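PDB 6H21: probable ss-1,3-N-acetylglucosaminyltransferase from Staphylococcus aureus subsp. aureus N315, which probably acts as a glycosyltransferase, with a family 2 domain of the GT-A type and a TarS-type linker domain. Local coordinates for residues K20-I25 and R118-L123; A103-F108 and D133-K138. All coordinates share one frame; numbering follows the deposited sequence.

Contact 1: residues K20-I25 and R118-L123; sequences KKVSVI and RALEDL
Leu120 sets both of its methyls against two valines of the strand, and the cross-contact packing is purely apolar. Leu120 CD1 lies 3.8 Å from Val24 CG2, while Leu120 CD2 rests between the two valines, 4.1 Å from Val22 CG1. Val22 presents the branch that stands anti to its backbone N (chi1 -179°); Val24, with nearly the same torsion, uses the other branch, so the leucine fork meets unlike methyls along the strand. These residues join the first strand of the GT-A domain, strand 22-28, which runs parallel to both its neighbours in the mixed sheet, to the first turn of helix 119-129, which packs over this face of the sheet. Tyr52 of the adjoining strand and Tyr124, one helical turn on, extend the same layer. Charged groups stay at the margin: Lys21 NZ and Glu121 OE1 are 4.7 Å apart, a possible weak attraction without contact. Away from the strand, Arg118 and Asp122 form a salt bridge, Arg118 NE donating to Asp122 OD2 at 3.1 Å and 155°, in the guanidinium plane but 30° out of the carboxylate plane. Tyr221 OH also bonds to that oxygen. Gln45 OE1 accepts from Leu120 N.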
ATOM      1  N   LYS C  20      46.227 -14.772 -34.484  1.00 54.65           N
ATOM      2  CA  LYS C  20      44.959 -14.578 -35.176  1.00 44.23           C
ATOM      3  C   LYS C  20      44.331 -13.259 -34.714  1.00 40.10           C
ATOM      4  O   LYS C  20      44.543 -12.832 -33.579  1.00 40.88           O
ATOM      5  CB  LYS C  20      43.991 -15.724 -34.869  1.00 45.17           C
ATOM      6  CG  LYS C  20      44.487 -17.122 -35.206  1.00 48.71           C
ATOM      7  CD  LYS C  20      44.511 -17.416 -36.677  1.00 47.81           C
ATOM      8  CE  LYS C  20      44.933 -18.839 -36.969  1.00 49.23           C
ATOM      9  NZ  LYS C  20      45.445 -18.968 -38.351  1.00 54.10           N
ATOM     10  N   LYS C  21      43.562 -12.632 -35.610  1.00 36.29           N
ATOM     11  CA  LYS C  21      42.761 -11.462 -35.282  1.00 38.18           C
ATOM     12  C   LYS C  21      41.610 -11.852 -34.343  1.00 39.24           C
ATOM     13  O   LYS C  21      41.257 -11.074 -33.441  1.00 34.19           O
ATOM     14  CB  LYS C  21      42.178 -10.831 -36.550  1.00 36.94           C
ATOM     15  CG  LYS C  21      43.191 -10.206 -37.499  1.00 40.92           C
ATOM     16  CD  LYS C  21      42.535  -9.658 -38.750  1.00 40.10           C
ATOM     17  CE  LYS C  21      43.489  -8.906 -39.654  1.00 45.91           C
ATOM     18  NZ  LYS C  21      42.787  -8.344 -40.829  1.00 42.13           N
ATOM     19  N   VAL C  22      41.018 -13.034 -34.580  1.00 39.84           N
ATOM     20  CA  VAL C  22      39.797 -13.484 -33.892  1.00 36.89           C
ATOM     21  C   VAL C  22      39.810 -15.006 -33.697  1.00 35.65           C
ATOM     22  O   VAL C  22      40.067 -15.754 -34.643  1.00 38.55           O
ATOM     23  CB  VAL C  22      38.529 -13.073 -34.663  1.00 35.28           C
ATOM     24  CG1 VAL C  22      37.270 -13.520 -33.932  1.00 39.10           C
ATOM     25  CG2 VAL C  22      38.481 -11.580 -34.940  1.00 34.66           C
ATOM     26  N   SER C  23      39.482 -15.431 -32.468  1.00 32.51           N
ATOM     27  CA  SER C  23      39.026 -16.779 -32.128  1.00 34.95           C
ATOM     28  C   SER C  23      37.513 -16.774 -31.852  1.00 38.51           C
ATOM     29  O   SER C  23      37.070 -16.168 -30.881  1.00 34.19           O
ATOM     30  CB  SER C  23      39.749 -17.314 -30.920  1.00 36.77           C
ATOM     31  OG  SER C  23      41.145 -17.398 -31.151  1.00 40.62           O
ATOM     32  N   VAL C  24      36.738 -17.485 -32.680  1.00 30.52           N
ATOM     33  CA  VAL C  24      35.355 -17.787 -32.362  1.00 31.57           C
ATOM     34  C   VAL C  24      35.340 -19.005 -31.431  1.00 34.07           C
ATOM     35  O   VAL C  24      35.894 -20.053 -31.761  1.00 36.25           O
ATOM     36  CB  VAL C  24      34.509 -18.015 -33.625  1.00 31.60           C
ATOM     37  CG1 VAL C  24      33.047 -18.278 -33.294  1.00 32.50           C
ATOM     38  CG2 VAL C  24      34.632 -16.849 -34.585  1.00 32.57           C
ATOM     39  N   ILE C  25      34.717 -18.834 -30.258  1.00 33.23           N
ATOM     40  CA  ILE C  25      34.637 -19.852 -29.228  1.00 32.20           C
ATOM     41  C   ILE C  25      33.188 -20.341 -29.174  1.00 31.00           C
ATOM     42  O   ILE C  25      32.290 -19.584 -28.809  1.00 31.52           O
ATOM     43  CB  ILE C  25      35.125 -19.299 -27.874  1.00 32.24           C
ATOM     44  CG1 ILE C  25      36.578 -18.816 -27.967  1.00 35.03           C
ATOM     45  CG2 ILE C  25      34.929 -20.326 -26.767  1.00 33.56           C
ATOM     46  CD1 ILE C  25      37.094 -18.122 -26.728  1.00 34.19           C
ATOM     47  N   ARG C 118      29.700 -11.084 -42.931  1.00 41.47           N
ATOM     48  CA  ARG C 118      30.562  -9.905 -42.736  1.00 41.80           C
ATOM     49  C   ARG C 118      30.926  -9.671 -41.262  1.00 40.81           C
ATOM     50  O   ARG C 118      31.720  -8.746 -40.972  1.00 40.87           O
ATOM     51  CB  ARG C 118      29.873  -8.643 -43.257  1.00 42.93           C
ATOM     52  CG  ARG C 118      29.611  -8.651 -44.754  1.00 44.28           C
ATOM     53  CD  ARG C 118      28.936  -7.367 -45.199  1.00 45.71           C
ATOM     54  NE  ARG C 118      29.803  -6.232 -44.895  1.00 46.56           N
ATOM     55  CZ  ARG C 118      30.698  -5.702 -45.731  1.00 47.62           C
ATOM     56  NH1 ARG C 118      30.722  -6.048 -47.009  1.00 48.22           N
ATOM     57  NH2 ARG C 118      31.554  -4.807 -45.276  1.00 48.26           N
ATOM     58  N   ALA C 119      30.382 -10.501 -40.357  1.00 39.69           N
ATOM     59  CA  ALA C 119      30.465 -10.292 -38.910  1.00 39.00           C
ATOM     60  C   ALA C 119      31.908 -10.069 -38.454  1.00 38.87           C
ATOM     61  O   ALA C 119      32.200  -9.038 -37.869  1.00 38.79           O
ATOM     62  CB  ALA C 119      29.839 -11.447 -38.158  1.00 38.27           C
ATOM     63  N   LEU C 120      32.793 -11.043 -38.684  1.00 38.94           N
ATOM     64  CA  LEU C 120      34.117 -10.983 -38.063  1.00 39.23           C
ATOM     65  C   LEU C 120      34.911  -9.802 -38.638  1.00 40.24           C
ATOM     66  O   LEU C 120      35.547  -9.077 -37.889  1.00 40.30           O
ATOM     67  CB  LEU C 120      34.863 -12.307 -38.261  1.00 39.29           C
ATOM     68  CG  LEU C 120      34.282 -13.542 -37.566  1.00 38.89           C
ATOM     69  CD1 LEU C 120      35.302 -14.670 -37.570  1.00 38.99           C
ATOM     70  CD2 LEU C 120      33.839 -13.236 -36.139  1.00 38.65           C
ATOM     71  N   GLU C 121      34.842  -9.613 -39.962  1.00 41.36           N
ATOM     72  CA  GLU C 121      35.635  -8.583 -40.669  1.00 42.81           C
ATOM     73  C   GLU C 121      35.195  -7.181 -40.221  1.00 42.49           C
ATOM     74  O   GLU C 121      36.031  -6.381 -39.818  1.00 42.84           O
ATOM     75  CB  GLU C 121      35.527  -8.762 -42.188  1.00 44.46           C
ATOM     76  CG  GLU C 121      36.318  -7.734 -42.998  1.00 46.67           C
ATOM     77  CD  GLU C 121      37.822  -7.951 -43.156  1.00 48.42           C
ATOM     78  OE1 GLU C 121      38.396  -8.849 -42.471  1.00 49.33           O
ATOM     79  OE2 GLU C 121      38.432  -7.234 -43.991  1.00 50.62           O
ATOM     80  N   ASP C 122      33.891  -6.903 -40.271  1.00 41.87           N
ATOM     81  CA  ASP C 122      33.362  -5.572 -39.968  1.00 42.06           C
ATOM     82  C   ASP C 122      33.550  -5.216 -38.489  1.00 41.46           C
ATOM     83  O   ASP C 122      33.940  -4.093 -38.189  1.00 41.89           O
ATOM     84  CB  ASP C 122      31.882  -5.465 -40.306  1.00 41.93           C
ATOM     85  CG  ASP C 122      31.616  -5.301 -41.788  1.00 42.86           C
ATOM     86  OD1 ASP C 122      32.569  -5.538 -42.601  1.00 42.96           O
ATOM     87  OD2 ASP C 122      30.458  -4.933 -42.113  1.00 43.08           O
ATOM     88  N   LEU C 123      33.257  -6.158 -37.584  1.00 40.25           N
ATOM     89  CA  LEU C 123      33.384  -5.892 -36.145  1.00 39.87           C
ATOM     90  C   LEU C 123      34.864  -5.706 -35.782  1.00 40.18           C
ATOM     91  O   LEU C 123      35.197  -4.780 -35.056  1.00 40.14           O
ATOM     92  CB  LEU C 123      32.746  -7.021 -35.329  1.00 38.88           C
ATOM     93  CG  LEU C 123      31.279  -6.810 -34.955  1.00 38.65           C
ATOM     94  CD1 LEU C 123      30.455  -6.349 -36.136  1.00 39.27           C
ATOM     95  CD2 LEU C 123      30.683  -8.077 -34.353  1.00 37.95           C
TER

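Contact 2: residues A103-F108 and D133-K138; sequences AEYVFF and DLIIGK
The ring of Tyr105 meets the methyl tip of Ile135 obliquely, neither squarely over a face nor in the ring plane. Ile135 CD1 is 3.6 Å from Tyr105 CE1 and 4.1 Å from Tyr105 CZ, so the methyl is centred on CE1, with Tyr105 CD1 and CZ equally near. At the edge, near the ring plane, lies the backbone carbonyl of Asp133, with Asp133 O 4.4 Å from Tyr105 CE1. Met177 and Lys179 add further side-chain contacts to the tyrosine. The two main side chains cross at about a right angle. Ile135 reaches the ring with a chi2 of 93°, displaced from the staggered positions, which swings CD1 toward the aromatic carbons and suggests a modest torsional cost.

No hydrogen bond links the two segments directly. The tyrosine hydroxyl instead bonds to the carbonyl of Ser132, just ahead of 133-138, which holds the polar end of the ring near the lead-in of strand 134-142. Asp133 turns its carboxylate elsewhere: OD2 accepts from the backbone N of both Lys211 and Asn212, tying this corner to the lead-in of strand 213-216.

Tyr105 and Asp133 have the closest alpha carbons, 8.6 Å apart, a spacing that reflects the strand between them. Strand 177-179 runs antiparallel to both 105-108 and 134-142, making those two next-but-one neighbours in the mixed sheet. The link between them carries the short strand 114-115 and then helix 119-129, resembling a beta-alpha-beta crossover that skips a strand; the helix lays Leu123 against both Phe107 and Ile135, and strand 22-28 flanks 105-108 on its other edge.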
ATOM      1  N   ALA C 103      44.481 -15.216 -29.629  1.00 46.76           N
ATOM      2  CA  ALA C 103      44.097 -14.226 -30.623  1.00 46.43           C
ATOM      3  C   ALA C 103      43.995 -12.834 -29.976  1.00 46.14           C
ATOM      4  O   ALA C 103      44.086 -12.688 -28.743  1.00 45.96           O
ATOM      5  CB  ALA C 103      42.799 -14.639 -31.281  1.00 45.98           C
ATOM      6  N   GLU C 104      43.813 -11.823 -30.833  1.00 45.75           N
ATOM      7  CA  GLU C 104      43.685 -10.428 -30.448  1.00 45.93           C
ATOM      8  C   GLU C 104      42.318 -10.203 -29.790  1.00 43.98           C
ATOM      9  O   GLU C 104      42.215  -9.541 -28.776  1.00 43.52           O
ATOM     10  CB  GLU C 104      43.838  -9.546 -31.689  1.00 47.38           C
ATOM     11  CG  GLU C 104      44.047  -8.079 -31.362  1.00 49.01           C
ATOM     12  CD  GLU C 104      44.310  -7.150 -32.543  1.00 50.62           C
ATOM     13  OE1 GLU C 104      44.292  -5.919 -32.308  1.00 52.90           O
ATOM     14  OE2 GLU C 104      44.527  -7.639 -33.688  1.00 50.57           O
ATOM     15  N   TYR C 105      41.279 -10.764 -30.416  1.00 42.27           N
ATOM     16  CA  TYR C 105      39.908 -10.710 -29.943  1.00 40.95           C
ATOM     17  C   TYR C 105      39.316 -12.127 -29.895  1.00 40.29           C
ATOM     18  O   TYR C 105      39.662 -12.968 -30.708  1.00 40.85           O
ATOM     19  CB  TYR C 105      39.053  -9.862 -30.884  1.00 40.30           C
ATOM     20  CG  TYR C 105      39.307  -8.379 -30.845  1.00 40.74           C
ATOM     21  CD1 TYR C 105      38.673  -7.573 -29.916  1.00 40.34           C
ATOM     22  CD2 TYR C 105      40.153  -7.771 -31.760  1.00 41.63           C
ATOM     23  CE1 TYR C 105      38.886  -6.205 -29.880  1.00 41.02           C
ATOM     24  CE2 TYR C 105      40.370  -6.401 -31.746  1.00 42.15           C
ATOM     25  CZ  TYR C 105      39.740  -5.614 -30.797  1.00 42.02           C
ATOM     26  OH  TYR C 105      39.940  -4.262 -30.763  1.00 42.86           O
ATOM     27  N   VAL C 106      38.386 -12.351 -28.961  1.00 39.23           N
ATOM     28  CA  VAL C 106      37.522 -13.507 -28.992  1.00 38.54           C
ATOM     29  C   VAL C 106      36.085 -13.069 -29.305  1.00 37.60           C
ATOM     30  O   VAL C 106      35.670 -11.914 -29.079  1.00 37.21           O
ATOM     31  CB  VAL C 106      37.577 -14.323 -27.686  1.00 38.66           C
ATOM     32  CG1 VAL C 106      38.985 -14.836 -27.391  1.00 39.54           C
ATOM     33  CG2 VAL C 106      37.004 -13.556 -26.505  1.00 38.25           C
ATOM     34  N   PHE C 107      35.321 -14.028 -29.815  1.00 37.08           N
ATOM     35  CA  PHE C 107      33.915 -13.852 -30.106  1.00 36.59           C
ATOM     36  C   PHE C 107      33.176 -15.125 -29.685  1.00 36.30           C
ATOM     37  O   PHE C 107      33.464 -16.224 -30.198  1.00 37.11           O
ATOM     38  CB  PHE C 107      33.688 -13.532 -31.584  1.00 36.89           C
ATOM     39  CG  PHE C 107      32.297 -13.033 -31.857  1.00 36.74           C
ATOM     40  CD1 PHE C 107      31.199 -13.849 -31.645  1.00 36.61           C
ATOM     41  CD2 PHE C 107      32.072 -11.733 -32.273  1.00 36.92           C
ATOM     42  CE1 PHE C 107      29.909 -13.384 -31.866  1.00 36.61           C
ATOM     43  CE2 PHE C 107      30.781 -11.266 -32.477  1.00 36.86           C
ATOM     44  CZ  PHE C 107      29.702 -12.092 -32.284  1.00 36.48           C
ATOM     45  N   PHE C 108      32.224 -14.980 -28.756  1.00 35.54           N
ATOM     46  CA  PHE C 108      31.439 -16.115 -28.294  1.00 35.36           C
ATOM     47  C   PHE C 108      30.233 -16.306 -29.220  1.00 35.20           C
ATOM     48  O   PHE C 108      29.418 -15.407 -29.429  1.00 34.81           O
ATOM     49  CB  PHE C 108      31.045 -15.954 -26.820  1.00 35.04           C
ATOM     50  CG  PHE C 108      32.224 -15.876 -25.885  1.00 35.20           C
ATOM     51  CD1 PHE C 108      32.917 -17.019 -25.521  1.00 35.81           C
ATOM     52  CD2 PHE C 108      32.665 -14.657 -25.398  1.00 35.14           C
ATOM     53  CE1 PHE C 108      34.018 -16.946 -24.678  1.00 36.39           C
ATOM     54  CE2 PHE C 108      33.765 -14.586 -24.552  1.00 35.64           C
ATOM     55  CZ  PHE C 108      34.433 -15.729 -24.186  1.00 36.18           C
ATOM     56  N   ASP C 133      37.817  -2.208 -26.834  1.00 41.36           N
ATOM     57  CA  ASP C 133      37.909  -3.371 -25.952  1.00 40.46           C
ATOM     58  C   ASP C 133      36.731  -4.324 -26.186  1.00 38.94           C
ATOM     59  O   ASP C 133      36.871  -5.530 -26.007  1.00 38.59           O
ATOM     60  CB  ASP C 133      37.966  -2.929 -24.490  1.00 40.63           C
ATOM     61  CG  ASP C 133      39.172  -2.061 -24.197  1.00 42.13           C
ATOM     62  OD1 ASP C 133      40.276  -2.464 -24.595  1.00 42.90           O
ATOM     63  OD2 ASP C 133      38.981  -0.978 -23.603  1.00 42.79           O
ATOM     64  N   LEU C 134      35.588  -3.782 -26.611  1.00 38.34           N
ATOM     65  CA  LEU C 134      34.362  -4.541 -26.831  1.00 37.19           C
ATOM     66  C   LEU C 134      33.665  -3.995 -28.081  1.00 37.24           C
ATOM     67  O   LEU C 134      33.477  -2.794 -28.185  1.00 37.71           O
ATOM     68  CB  LEU C 134      33.474  -4.365 -25.595  1.00 36.61           C
ATOM     69  CG  LEU C 134      32.115  -5.056 -25.626  1.00 35.73           C
ATOM     70  CD1 LEU C 134      32.256  -6.567 -25.668  1.00 35.37           C
ATOM     71  CD2 LEU C 134      31.270  -4.652 -24.420  1.00 35.41           C
ATOM     72  N   ILE C 135      33.298  -4.867 -29.025  1.00 36.74           N
ATOM     73  CA  ILE C 135      32.485  -4.447 -30.157  1.00 36.92           C
ATOM     74  C   ILE C 135      31.197  -5.278 -30.169  1.00 36.15           C
ATOM     75  O   ILE C 135      31.239  -6.517 -30.066  1.00 35.55           O
ATOM     76  CB  ILE C 135      33.256  -4.529 -31.490  1.00 37.71           C
ATOM     77  CG1 ILE C 135      34.658  -3.920 -31.381  1.00 38.41           C
ATOM     78  CG2 ILE C 135      32.442  -3.889 -32.611  1.00 38.13           C
ATOM     79  CD1 ILE C 135      35.745  -4.916 -31.039  1.00 38.35           C
ATOM     80  N   ILE C 136      30.063  -4.567 -30.230  1.00 36.09           N
ATOM     81  CA  ILE C 136      28.760  -5.161 -30.203  1.00 35.72           C
ATOM     82  C   ILE C 136      28.137  -4.991 -31.577  1.00 36.32           C
ATOM     83  O   ILE C 136      27.947  -3.872 -32.023  1.00 37.03           O
ATOM     84  CB  ILE C 136      27.888  -4.537 -29.105  1.00 35.42           C
ATOM     85  CG1 ILE C 136      28.655  -4.487 -27.784  1.00 35.12           C
ATOM     86  CG2 ILE C 136      26.572  -5.284 -28.974  1.00 34.94           C
ATOM     87  CD1 ILE C 136      28.011  -3.634 -26.742  1.00 35.01           C
ATOM     88  N   GLY C 137      27.847  -6.120 -32.223  1.00 36.21           N
ATOM     89  CA  GLY C 137      27.106  -6.139 -33.483  1.00 36.96           C
ATOM     90  C   GLY C 137      25.615  -6.276 -33.232  1.00 36.90           C
ATOM     91  O   GLY C 137      25.199  -7.065 -32.398  1.00 36.23           O
ATOM     92  N   LYS C 138      24.812  -5.534 -33.995  1.00 37.90           N
ATOM     93  CA  LYS C 138      23.364  -5.628 -33.946  1.00 38.29           C
ATOM     94  C   LYS C 138      22.914  -7.084 -34.092  1.00 37.93           C
ATOM     95  O   LYS C 138      23.403  -7.799 -34.963  1.00 38.04           O
ATOM     96  CB  LYS C 138      22.767  -4.801 -35.083  1.00 39.81           C
ATOM     97  CG  LYS C 138      21.251  -4.803 -35.169  1.00 40.59           C
ATOM     98  CD  LYS C 138      20.733  -3.746 -36.121  1.00 42.31           C
ATOM     99  CE  LYS C 138      19.262  -3.923 -36.406  1.00 43.51           C
ATOM    100  NZ  LYS C 138      18.784  -2.927 -37.390  1.00 45.51           N
TER

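Contacts 1 and 2, with centres 7 Å apart, share one sheet and one helix. Strands 22-28 and 105-108 are parallel neighbours: Ile25 N lies 2.9 Å from Phe107 O and Ser23 O lies 3.0 Å from Phe107 N, both probable hydrogen bonds. Helix 119-129, which supplies a segment of contact 1, also packs on contact 2. The segments alternate along the chain. Beyond strand 105-108 come Asp110 and Asp112, probably a DxD motif at the manganese ion. The side chain of Val24 is about 10 Å from the bound uridine-diphosphate-N-acetylglucosamine and about 13 Å from manganese, so contact 1 does not itself touch the ligand.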